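Long-range contacts in inositol dehydrogenase (Lactobacillus casei, PDB 4MKX), which probably oxidises scyllo-inositol with NAD as cofactor, as a four-chain member of the Gfo/Idh/MocA family of oxidoreductases: residues T163-Y168 with T263-T268; L191-S196 with A337-Q342; T207-D212 with Q240-T245. One frame throughout, in Å; residues are numbered along the deposited sequence.

Interaction 1: residues T163-Y168 with T263-T268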
loop_
_atom_site.group_PDB
_atom_site.type_symbol
_atom_site.label_atom_id
_atom_site.label_comp_id
_atom_site.label_asym_id
_atom_site.label_seq_id
_atom_site.Cartn_x
_atom_site.Cartn_y
_atom_site.Cartn_z
ATOM N N THR A 163 21.252 -6.649 11.171
ATOM C CA THR A 163 22.210 -5.564 11.336
ATOM C C THR A 163 21.599 -4.380 12.087
ATOM O O THR A 163 22.286 -3.669 12.797
ATOM C CB THR A 163 22.707 -5.063 9.988
ATOM O OG1 THR A 163 21.631 -4.393 9.340
ATOM C CG2 THR A 163 23.164 -6.207 9.117
ATOM N N LEU A 164 20.298 -4.158 11.923
ATOM C CA LEU A 164 19.669 -3.012 12.567
ATOM C C LEU A 164 18.207 -3.317 12.864
ATOM O O LEU A 164 17.509 -3.904 12.043
ATOM C CB LEU A 164 19.758 -1.772 11.661
ATOM C CG LEU A 164 19.245 -0.440 12.232
ATOM C CD1 LEU A 164 20.054 0.688 11.631
ATOM C CD2 LEU A 164 17.774 -0.221 11.912
ATOM N N ILE A 165 17.755 -2.913 14.044
ATOM C CA ILE A 165 16.335 -2.976 14.337
ATOM C C ILE A 165 15.856 -1.583 14.726
ATOM O O ILE A 165 16.480 -0.911 15.532
ATOM C CB ILE A 165 16.031 -3.971 15.466
ATOM C CG1 ILE A 165 16.339 -5.382 14.991
ATOM C CG2 ILE A 165 14.551 -3.900 15.831
ATOM C CD1 ILE A 165 16.012 -6.448 16.029
ATOM N N ARG A 166 14.753 -1.147 14.119
ATOM C CA ARG A 166 14.142 0.131 14.471
ATOM C C ARG A 166 12.762 -0.201 15.013
ATOM O O ARG A 166 12.007 -0.924 14.376
ATOM C CB ARG A 166 13.998 1.035 13.243
ATOM C CG ARG A 166 13.209 2.308 13.542
ATOM C CD ARG A 166 13.080 3.250 12.311
ATOM N NE ARG A 166 12.414 2.627 11.167
ATOM C CZ ARG A 166 11.099 2.582 10.998
ATOM N NH1 ARG A 166 10.297 3.109 11.915
ATOM N NH2 ARG A 166 10.579 1.988 9.930
ATOM N N SER A 167 12.446 0.286 16.201
ATOM C CA SER A 167 11.117 0.041 16.745
ATOM C C SER A 167 10.500 1.319 17.294
ATOM O O SER A 167 11.158 2.098 17.990
ATOM C CB SER A 167 11.171 -1.074 17.806
ATOM O OG SER A 167 9.912 -1.726 17.901
ATOM N N TYR A 168 9.237 1.556 16.937
ATOM C CA TYR A 168 8.519 2.739 17.370
ATOM C C TYR A 168 7.339 2.294 18.199
ATOM O O TYR A 168 6.607 1.386 17.796
ATOM C CB TYR A 168 7.919 3.457 16.159
ATOM C CG TYR A 168 8.839 4.323 15.331
ATOM C CD1 TYR A 168 10.225 4.241 15.420
ATOM C CD2 TYR A 168 8.296 5.230 14.442
ATOM C CE1 TYR A 168 11.042 5.064 14.637
ATOM C CE2 TYR A 168 9.095 6.038 13.656
ATOM C CZ TYR A 168 10.453 5.962 13.756
ATOM O OH TYR A 168 11.218 6.793 12.973
ATOM N N THR A 263 7.847 -2.211 13.895
ATOM C CA THR A 263 9.195 -2.740 14.081
ATOM C C THR A 263 9.783 -3.094 12.736
ATOM O O THR A 263 9.189 -3.842 11.960
ATOM C CB THR A 263 9.176 -3.979 14.981
ATOM O OG1 THR A 263 8.635 -3.604 16.251
ATOM C CG2 THR A 263 10.588 -4.496 15.211
ATOM N N GLU A 264 10.971 -2.560 12.473
ATOM C CA GLU A 264 11.677 -2.778 11.226
ATOM C C GLU A 264 12.935 -3.573 11.529
ATOM O O GLU A 264 13.659 -3.259 12.478
ATOM C CB GLU A 264 12.073 -1.418 10.657
ATOM C CG GLU A 264 13.093 -1.439 9.568
ATOM C CD GLU A 264 13.504 -0.037 9.214
ATOM O OE1 GLU A 264 12.729 0.630 8.495
ATOM O OE2 GLU A 264 14.565 0.423 9.686
ATOM N N ILE A 265 13.190 -4.604 10.730
ATOM C CA ILE A 265 14.398 -5.406 10.896
ATOM C C ILE A 265 15.162 -5.386 9.573
ATOM O O ILE A 265 14.635 -5.790 8.535
ATOM C CB ILE A 265 14.038 -6.862 11.274
ATOM C CG1 ILE A 265 13.125 -6.891 12.506
ATOM C CG2 ILE A 265 15.308 -7.653 11.573
ATOM C CD1 ILE A 265 12.587 -8.257 12.810
ATOM N N ILE A 266 16.395 -4.890 9.609
ATOM C CA ILE A 266 17.260 -4.894 8.437
ATOM C C ILE A 266 18.292 -6.001 8.602
ATOM O O ILE A 266 18.973 -6.070 9.627
ATOM C CB ILE A 266 17.994 -3.565 8.289
ATOM C CG1 ILE A 266 16.974 -2.423 8.197
ATOM C CG2 ILE A 266 18.845 -3.591 7.030
ATOM C CD1 ILE A 266 17.595 -1.056 7.982
ATOM N N GLY A 267 18.368 -6.889 7.621
ATOM C CA GLY A 267 19.306 -7.997 7.682
ATOM C C GLY A 267 20.288 -7.918 6.523
ATOM O O GLY A 267 20.232 -7.002 5.697
ATOM N N THR A 268 21.190 -8.883 6.453
ATOM C CA THR A 268 22.199 -8.869 5.403
ATOM C C THR A 268 21.597 -9.291 4.068
ATOM O O THR A 268 22.166 -8.994 3.022
ATOM C CB THR A 268 23.389 -9.781 5.760
ATOM O OG1 THR A 268 22.911 -11.098 6.050
ATOM C CG2 THR A 268 24.137 -9.227 6.964
#

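Interaction 2: residues L191-S196 with A337-Q342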
loop_
_atom_site.group_PDB
_atom_site.type_symbol
_atom_site.label_atom_id
_atom_site.label_comp_id
_atom_site.label_asym_id
_atom_site.label_seq_id
_atom_site.Cartn_x
_atom_site.Cartn_y
_atom_site.Cartn_z
ATOM N N LEU A 191 9.297 7.966 30.162
ATOM C CA LEU A 191 8.823 7.568 28.844
ATOM C C LEU A 191 9.329 6.199 28.411
ATOM O O LEU A 191 8.570 5.386 27.879
ATOM C CB LEU A 191 9.237 8.621 27.809
ATOM C CG LEU A 191 8.809 8.385 26.358
ATOM C CD1 LEU A 191 7.311 8.516 26.214
ATOM C CD2 LEU A 191 9.523 9.369 25.424
ATOM N N PHE A 192 10.612 5.939 28.627
ATOM C CA PHE A 192 11.197 4.710 28.118
ATOM C C PHE A 192 10.757 3.514 28.954
ATOM O O PHE A 192 10.562 2.415 28.431
ATOM C CB PHE A 192 12.718 4.848 28.029
ATOM C CG PHE A 192 13.161 5.982 27.138
ATOM C CD1 PHE A 192 13.097 5.856 25.756
ATOM C CD2 PHE A 192 13.624 7.174 27.682
ATOM C CE1 PHE A 192 13.497 6.897 24.925
ATOM C CE2 PHE A 192 14.024 8.222 26.856
ATOM C CZ PHE A 192 13.952 8.083 25.474
ATOM N N LEU A 193 10.582 3.740 30.250
ATOM C CA LEU A 193 10.055 2.709 31.134
ATOM C C LEU A 193 8.631 2.352 30.728
ATOM O O LEU A 193 8.261 1.176 30.661
ATOM C CB LEU A 193 10.052 3.213 32.575
ATOM C CG LEU A 193 9.953 2.149 33.660
ATOM C CD1 LEU A 193 11.350 1.650 33.994
ATOM C CD2 LEU A 193 9.234 2.709 34.888
ATOM N N ASP A 194 7.826 3.376 30.466
ATOM C CA ASP A 194 6.419 3.169 30.144
ATOM C C ASP A 194 6.205 2.592 28.749
ATOM O O ASP A 194 5.414 1.662 28.557
ATOM C CB ASP A 194 5.646 4.488 30.276
ATOM C CG ASP A 194 5.471 4.926 31.717
ATOM O OD1 ASP A 194 5.550 4.061 32.620
ATOM O OD2 ASP A 194 5.241 6.136 31.945
ATOM N N MET A 195 6.917 3.147 27.773
ATOM C CA MET A 195 6.608 2.899 26.366
ATOM C C MET A 195 7.552 1.944 25.636
ATOM O O MET A 195 7.159 1.325 24.647
ATOM C CB MET A 195 6.571 4.231 25.595
ATOM C CG MET A 195 5.413 5.130 25.963
ATOM S SD MET A 195 3.829 4.338 25.632
ATOM C CE MET A 195 3.813 4.358 23.837
ATOM N N SER A 196 8.795 1.833 26.095
ATOM C CA SER A 196 9.800 1.141 25.296
ATOM C C SER A 196 10.184 -0.249 25.782
ATOM O O SER A 196 10.984 -0.914 25.133
ATOM C CB SER A 196 11.067 1.991 25.199
ATOM O OG SER A 196 10.760 3.271 24.677
ATOM N N ALA A 337 17.670 -1.989 30.746
ATOM C CA ALA A 337 17.884 -1.185 29.534
ATOM C C ALA A 337 17.038 0.074 29.579
ATOM O O ALA A 337 17.494 1.148 29.177
ATOM C CB ALA A 337 17.597 -1.992 28.273
ATOM N N ALA A 338 15.810 -0.045 30.066
ATOM C CA ALA A 338 14.942 1.122 30.177
ATOM C C ALA A 338 15.502 2.154 31.159
ATOM O O ALA A 338 15.460 3.357 30.900
ATOM C CB ALA A 338 13.518 0.704 30.562
ATOM N N LEU A 339 16.025 1.689 32.291
ATOM C CA LEU A 339 16.696 2.584 33.228
ATOM C C LEU A 339 17.908 3.263 32.595
ATOM O O LEU A 339 18.164 4.435 32.837
ATOM C CB LEU A 339 17.137 1.809 34.470
ATOM C CG LEU A 339 15.989 1.306 35.339
ATOM C CD1 LEU A 339 16.539 0.460 36.465
ATOM C CD2 LEU A 339 15.189 2.480 35.887
ATOM N N ALA A 340 18.655 2.507 31.800
ATOM C CA ALA A 340 19.822 3.042 31.113
ATOM C C ALA A 340 19.423 4.126 30.125
ATOM O O ALA A 340 20.123 5.130 29.997
ATOM C CB ALA A 340 20.579 1.935 30.411
ATOM N N LEU A 341 18.310 3.918 29.424
ATOM C CA LEU A 341 17.806 4.925 28.491
ATOM C C LEU A 341 17.393 6.183 29.240
ATOM O O LEU A 341 17.655 7.290 28.794
ATOM C CB LEU A 341 16.614 4.379 27.694
ATOM C CG LEU A 341 16.929 3.310 26.657
ATOM C CD1 LEU A 341 15.632 2.645 26.191
ATOM C CD2 LEU A 341 17.650 3.919 25.468
ATOM N N GLN A 342 16.760 6.015 30.396
ATOM C CA GLN A 342 16.350 7.156 31.197
ATOM C C GLN A 342 17.561 7.928 31.713
ATOM O O GLN A 342 17.551 9.164 31.764
ATOM C CB GLN A 342 15.522 6.691 32.389
ATOM C CG GLN A 342 14.422 7.643 32.742
ATOM C CD GLN A 342 13.403 7.756 31.628
ATOM O OE1 GLN A 342 12.811 6.757 31.204
ATOM N NE2 GLN A 342 13.201 8.973 31.135
#

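Interaction 3: residues T207-D212 with Q240-T245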
loop_
_atom_site.group_PDB
_atom_site.type_symbol
_atom_site.label_atom_id
_atom_site.label_comp_id
_atom_site.label_asym_id
_atom_site.label_seq_id
_atom_site.Cartn_x
_atom_site.Cartn_y
_atom_site.Cartn_z
ATOM N N THR A 207 17.101 -10.982 18.242
ATOM C CA THR A 207 18.549 -11.091 18.053
ATOM C C THR A 207 19.214 -12.177 18.898
ATOM O O THR A 207 20.153 -12.831 18.440
ATOM C CB THR A 207 19.276 -9.763 18.324
ATOM O OG1 THR A 207 19.112 -9.373 19.688
ATOM C CG2 THR A 207 18.751 -8.662 17.417
ATOM N N GLY A 208 18.724 -12.368 20.120
ATOM C CA GLY A 208 19.409 -13.209 21.089
ATOM C C GLY A 208 20.583 -12.507 21.756
ATOM O O GLY A 208 21.351 -13.125 22.503
ATOM N N LYS A 209 20.712 -11.204 21.511
ATOM C CA LYS A 209 21.862 -10.441 21.983
ATOM C C LYS A 209 21.441 -9.415 23.038
ATOM O O LYS A 209 20.251 -9.105 23.156
ATOM C CB LYS A 209 22.541 -9.763 20.778
ATOM C CG LYS A 209 22.697 -10.690 19.553
ATOM C CD LYS A 209 22.942 -9.927 18.228
ATOM C CE LYS A 209 22.942 -10.863 17.003
ATOM N NZ LYS A 209 23.148 -10.159 15.683
ATOM N N GLU A 210 22.397 -8.904 23.820
ATOM C CA GLU A 210 22.102 -7.883 24.833
ATOM C C GLU A 210 22.492 -6.483 24.347
ATOM O O GLU A 210 23.292 -6.342 23.426
ATOM C CB GLU A 210 22.840 -8.141 26.152
ATOM C CG GLU A 210 22.491 -9.443 26.870
ATOM C CD GLU A 210 21.007 -9.652 27.061
ATOM O OE1 GLU A 210 20.298 -8.701 27.475
ATOM O OE2 GLU A 210 20.553 -10.795 26.818
ATOM N N ILE A 211 21.933 -5.463 24.994
ATOM C CA ILE A 211 22.233 -4.064 24.658
ATOM C C ILE A 211 23.436 -3.581 25.471
ATOM O O ILE A 211 23.458 -3.727 26.696
ATOM C CB ILE A 211 21.025 -3.155 24.940
ATOM C CG1 ILE A 211 19.830 -3.586 24.074
ATOM C CG2 ILE A 211 21.376 -1.692 24.685
ATOM C CD1 ILE A 211 18.480 -3.293 24.687
ATOM N N ASP A 212 24.420 -2.991 24.787
ATOM C CA ASP A 212 25.663 -2.566 25.435
ATOM C C ASP A 212 25.612 -1.113 25.883
ATOM O O ASP A 212 25.684 -0.818 27.070
ATOM C CB ASP A 212 26.858 -2.789 24.508
ATOM C CG ASP A 212 28.189 -2.479 25.184
ATOM O OD1 ASP A 212 28.278 -2.626 26.421
ATOM O OD2 ASP A 212 29.138 -2.098 24.477
ATOM N N GLN A 240 23.768 0.416 20.820
ATOM C CA GLN A 240 24.726 -0.469 20.214
ATOM C C GLN A 240 24.652 -1.743 21.030
ATOM O O GLN A 240 24.753 -1.699 22.258
ATOM C CB GLN A 240 26.115 0.133 20.352
ATOM C CG GLN A 240 27.196 -0.601 19.604
ATOM C CD GLN A 240 28.459 0.250 19.526
ATOM O OE1 GLN A 240 28.940 0.752 20.544
ATOM N NE2 GLN A 240 28.974 0.438 18.324
ATOM N N LEU A 241 24.449 -2.863 20.351
ATOM C CA LEU A 241 24.327 -4.141 21.057
ATOM C C LEU A 241 25.714 -4.774 21.180
ATOM O O LEU A 241 26.686 -4.251 20.633
ATOM C CB LEU A 241 23.361 -5.064 20.326
ATOM C CG LEU A 241 21.857 -4.877 20.570
ATOM C CD1 LEU A 241 21.357 -3.456 20.314
ATOM C CD2 LEU A 241 21.076 -5.876 19.727
ATOM N N GLU A 242 25.804 -5.898 21.890
ATOM C CA GLU A 242 27.101 -6.507 22.208
ATOM C C GLU A 242 27.977 -6.878 21.007
ATOM O O GLU A 242 29.207 -6.878 21.116
ATOM C CB GLU A 242 26.898 -7.740 23.095
ATOM C CG GLU A 242 26.403 -8.949 22.329
ATOM C CD GLU A 242 25.988 -10.080 23.236
ATOM O OE1 GLU A 242 26.581 -10.221 24.332
ATOM O OE2 GLU A 242 25.056 -10.819 22.852
ATOM N N ASP A 243 27.363 -7.198 19.870
ATOM C CA ASP A 243 28.115 -7.591 18.683
ATOM C C ASP A 243 28.162 -6.465 17.655
ATOM O O ASP A 243 28.426 -6.702 16.478
ATOM C CB ASP A 243 27.494 -8.825 18.041
ATOM C CG ASP A 243 26.105 -8.558 17.518
ATOM O OD1 ASP A 243 25.352 -7.847 18.224
ATOM O OD2 ASP A 243 25.780 -9.046 16.413
ATOM N N LYS A 244 27.912 -5.249 18.137
ATOM C CA LYS A 244 27.911 -4.027 17.331
ATOM C C LYS A 244 26.656 -3.910 16.462
ATOM O O LYS A 244 26.639 -3.134 15.509
ATOM C CB LYS A 244 29.182 -3.897 16.486
ATOM C CG LYS A 244 30.477 -3.973 17.294
ATOM C CD LYS A 244 30.674 -2.730 18.129
ATOM C CE LYS A 244 32.076 -2.673 18.730
ATOM N NZ LYS A 244 32.148 -3.399 20.023
ATOM N N THR A 245 25.622 -4.681 16.814
ATOM C CA THR A 245 24.307 -4.568 16.168
ATOM C C THR A 245 23.718 -3.239 16.546
ATOM O O THR A 245 23.923 -2.756 17.664
ATOM C CB THR A 245 23.326 -5.661 16.656
ATOM O OG1 THR A 245 23.797 -6.936 16.233
ATOM C CG2 THR A 245 21.916 -5.443 16.089
HETATM O O HOH W 1 29.207 -3.263 21.813
#

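Interaction 1: residues T163-Y168 with T263-T268
Arg-166 and Glu-264 form the salt bridge of this contact: NH2 of Arg-166 lies 2.9 Å from OE1 of Glu-264, which sits near the guanidinium plane, whereas the nitrogen stands above the carboxylate, the two planes being 83° apart. A bend at chi3 (59°) swings NE of Arg-166 toward the carboxylate, where it makes a weak bond to OE2. Glu-262 is a second anion for NH2, and Arg-273 a second cation for OE1. OE2 of Glu-264 bonds OH of Tyr-168 of the second subunit. NH1 of Arg-166 lies 3.3 Å above the ring centre of Tyr-168 of its own chain. An alanine in place of this arginine would probably leave Glu-264 and Glu-262 each short of a cationic partner and that ring without its NH1 contact. Among the hydroxyls, OG of Ser-167 and OG1 of Thr-263 stand 2.8 Å apart, with Asp-199 and Tyr-147 as their further partners. CD2 of Leu-164 meets CD1 of Ile-266 at 4.0 Å, side by side; on the other face CG1 of Ile-165 meets CG2 of Ile-265 at 4.2 Å. In the backbone, N of Glu-264 reaches O of Arg-166 at 2.7 Å. Thr-163 and Leu-164 both face Ile-266, a classic beta bulge, and O of Ile-266 accepts from both their N atoms. These antiparallel neighbours, strands 162-172 and 260-267, belong to the C-terminal domain's mixed sheet, whose Arg-166 face meets the second subunit.

Interaction 2: residues L191-S196 with A337-Q342
Phe-192 lays one face of its ring against CB of Leu-341, a CH-pi contact in which that carbon stands 4.3 Å from the ring centroid and 28° off the normal. The contact is offset toward the root of the ring, CB of Leu-341 being 3.8 Å from CG of Phe-192. CD1 of Leu-341 reaches CB and CD1 of Phe-192, and the two side chains cross at about a right angle. Gln-342 comes to the ring edge instead: a bend at chi2 turns its CD toward that edge. Its OE1 lies 3.6 Å from CD2 of Phe-192, the amide turned 43° from the ring. The same oxygen takes a weak bond from the backbone N of Phe-192 at 3.5 Å. One turn back, the methyl of Ala-338 sits against CA of Leu-193, at 4.0 Å, where the backbones come nearest. CD1 of Leu-193 then touches CB of Ala-338 at 4.2 Å and reaches CD2 of Leu-339. Ile-197 and Ile-200 of helix 197-207 also pack on Ala-338, and Val-214 of strand 211-219 on Leu-341. The axes of 191-195 and 337-342 approach to 8.4 Å at 149°, a roughly antiparallel packing of a short helix on part of helix 328-347, beside the C-terminal domain's sheet.

Interaction 3: residues T207-D212 with Q240-T245
Gln-240 meets Asp-212 through its backbone, O of Gln-240 accepting from N of Asp-212 at 2.9 Å, while its side-chain OE1 bonds Asn-348 of the second subunit. Leu-241 faces Ile-211 in a non-hydrogen-bonded antiparallel pair whose side chains diverge, yet CD1 of Leu-241 still comes within 4.1 Å of CG1 of Ile-211. Its other methyl, CD2, meets OG1 of Thr-207 tip to tip; that hydroxyl accepts from N of Lys-209, an ST turn at the C-terminal end of helix 197-207, and is hydrogen-bonded to O of Ile-203. A water donates to O of Leu-241 and to OD2 of Asp-212, and accepts a weak bond from NZ of Lys-244. Here strand 234-241 ends beside the start of its antiparallel neighbour 211-219 in the C-terminal domain's sheet, and a type I beta turn from Leu-241 to Lys-244 reverses the chain toward strand 246-252. From the turn, N of Glu-242 hydrogen-bonds across to O of Glu-210 at 3.0 Å. CG of Glu-242 stands between its backbone N and carbonyl carbon (chi1 77°), and beyond it OE2 takes a weak bond from N of Glu-210 and lies 3.4 Å from CB of Lys-209. Asp-243 receives the extended chain of Lys-209 at about a right angle: NZ binds OD2 on its syn side at 2.9 Å, and CD rests 3.2 Å from OD1. Asp-161 is a second anion for that ammonium, and Arg-221 of the second subunit a second cation for OD2. Thr-245 donates its hydroxyl proton to OD1 of Asp-243 at 2.7 Å, and its OG1 takes a weak bond from NZ of Lys-209.

How the interactions relate
From the N terminus, past the Rossmann-type part, strand 162-172 opens interaction 1, which closes at 263-268. Helix 191-195 follows and opens interaction 2, which closes only at 337-342, so the two contacts cross. Interaction 3, from 207-212 to 240-245, closes the shortest loop and lies within both of the others. Interactions 1 and 3 join different strand pairs of one sheet and touch where Ile-165 packs on Thr-207 and Thr-163 on Thr-245; both also reach the second subunit. Interaction 2 ties the late helix 328-347 to helix 191-195 and touches interaction 3 through Ala-337 and Ile-211. Interactions 1 and 2 do not touch, their nearest atoms being about 7 Å apart.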